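Side-chain contact in N-acylhomoserine lactone dependent regulatory protein (Burkholderia cenocepacia, PDB 5L10), which probably binds DNA as an autoinducer-responsive transcription regulator of the LuxR family, this chain being its N-terminal ligand-binding portion: residues H68-V71 with Y75-I78. Numbering follows the deposited sequence.
Sequences HRYV and YVTI
Y70, near the end of helix 64-72, accepts a hydrogen bond on its O from Y75 N (3.1 Å, N-H...O angle 159°), which ties Y75, in the loop after the helix, back onto the helix's last turn. The same two residues supply the aromatic part of the contact. With its CG anti to the backbone N (chi1 -171°), Y70 lays its ring along the loop backbone, and Y75 CB sits over one face of that ring, displaced toward the rim, as a CH-pi contact 3.7 Å from the centroid. From there the Y75 ring rises steeply: its edge is turned to the face of Y70 in an offset edge-to-face pair, planes at 80° and centroids 5.9 Å apart. Y75 CD2 also reaches Y70 CA at 3.6 Å, while R69 O lies over one face of the Y75 ring, 4.0 Å from CE2. At the far end of Y70, OH passes V76 CA at 3.6 Å, and the V76 side chain touches through CB, 4.1 Å from the same OH. That hydroxyl is hydrogen-bonded to D79 OD2, in the residue before helix 80-87. The end of helix 64-72 and the loop after it thus pack, within the autoinducer-binding domain, between strand 56-60, where M56 meets Y70 and V76, and helix 103-111, where F105 touches Y70 and stands edge-to-face with Y75 and D108 takes a salt bridge from R69 NH2. Chemically, the two polar links do different work: the backbone bond from Y75 N to Y70 O sets the spacing of helix and loop, whereas the side-chain bond from Y70 OH to D79, together with the packing against Y75 CB, would fix the direction of the Y70 ring.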
# COMPACT_ATOMS: atom_id res chain seq x y z
N HIS A 68 -21.48 -17.45 2.66
CA HIS A 68 -22.51 -18.22 1.98
C HIS A 68 -23.68 -17.33 1.56
O HIS A 68 -24.21 -17.47 0.45
CB HIS A 68 -23.00 -19.36 2.87
CG HIS A 68 -24.21 -20.07 2.35
ND1 HIS A 68 -24.13 -21.11 1.45
CD2 HIS A 68 -25.53 -19.88 2.59
CE1 HIS A 68 -25.35 -21.54 1.17
NE2 HIS A 68 -26.21 -20.81 1.85
N ARG A 69 -24.10 -16.42 2.44
CA ARG A 69 -25.17 -15.50 2.08
C ARG A 69 -24.67 -14.39 1.17
O ARG A 69 -25.43 -13.90 0.32
CB ARG A 69 -25.82 -14.94 3.35
CG ARG A 69 -26.46 -16.03 4.20
CD ARG A 69 -26.51 -15.65 5.66
NE ARG A 69 -27.54 -14.65 5.93
CZ ARG A 69 -28.79 -14.95 6.27
NH1 ARG A 69 -29.16 -16.22 6.38
NH2 ARG A 69 -29.66 -13.98 6.51
N TYR A 70 -23.41 -13.99 1.33
CA TYR A 70 -22.79 -13.06 0.39
C TYR A 70 -22.83 -13.61 -1.04
O TYR A 70 -22.92 -12.84 -2.00
CB TYR A 70 -21.35 -12.77 0.82
CG TYR A 70 -20.67 -11.66 0.04
CD1 TYR A 70 -20.69 -10.35 0.49
CD2 TYR A 70 -20.00 -11.94 -1.15
CE1 TYR A 70 -20.07 -9.34 -0.22
CE2 TYR A 70 -19.38 -10.93 -1.86
CZ TYR A 70 -19.42 -9.64 -1.39
OH TYR A 70 -18.79 -8.64 -2.10
N VAL A 71 -22.76 -14.93 -1.19
CA VAL A 71 -22.75 -15.54 -2.52
C VAL A 71 -24.16 -15.76 -3.04
O VAL A 71 -24.49 -15.35 -4.16
CB VAL A 71 -21.95 -16.86 -2.48
CG1 VAL A 71 -22.16 -17.65 -3.76
CG2 VAL A 71 -20.47 -16.58 -2.27
N TYR A 75 -24.18 -10.46 -3.49
CA TYR A 75 -23.76 -9.18 -2.93
C TYR A 75 -22.56 -8.57 -3.65
O TYR A 75 -22.31 -7.37 -3.48
CB TYR A 75 -23.43 -9.34 -1.44
CG TYR A 75 -24.65 -9.47 -0.57
CD1 TYR A 75 -25.90 -9.06 -1.02
CD2 TYR A 75 -24.56 -9.99 0.71
CE1 TYR A 75 -27.02 -9.17 -0.22
CE2 TYR A 75 -25.67 -10.11 1.52
CZ TYR A 75 -26.90 -9.70 1.05
OH TYR A 75 -28.02 -9.81 1.85
N VAL A 76 -21.82 -9.35 -4.44
CA VAL A 76 -20.70 -8.78 -5.18
C VAL A 76 -21.19 -7.74 -6.17
O VAL A 76 -20.46 -6.79 -6.51
CB VAL A 76 -19.89 -9.89 -5.88
CG1 VAL A 76 -20.74 -10.62 -6.92
CG2 VAL A 76 -18.64 -9.31 -6.52
N THR A 77 -22.43 -7.87 -6.64
CA THR A 77 -22.98 -6.91 -7.60
C THR A 77 -23.14 -5.53 -6.98
O THR A 77 -22.93 -4.51 -7.65
CB THR A 77 -24.31 -7.43 -8.13
OG1 THR A 77 -24.09 -8.63 -8.88
CG2 THR A 77 -24.99 -6.40 -9.02
N ILE A 78 -23.49 -5.47 -5.69
CA ILE A 78 -23.92 -4.23 -5.07
C ILE A 78 -23.16 -3.95 -3.78
O ILE A 78 -23.62 -3.18 -2.93
CB ILE A 78 -25.44 -4.26 -4.81
CG1 ILE A 78 -25.85 -5.57 -4.12
CG2 ILE A 78 -26.21 -4.10 -6.11
CD1 ILE A 78 -25.72 -5.57 -2.61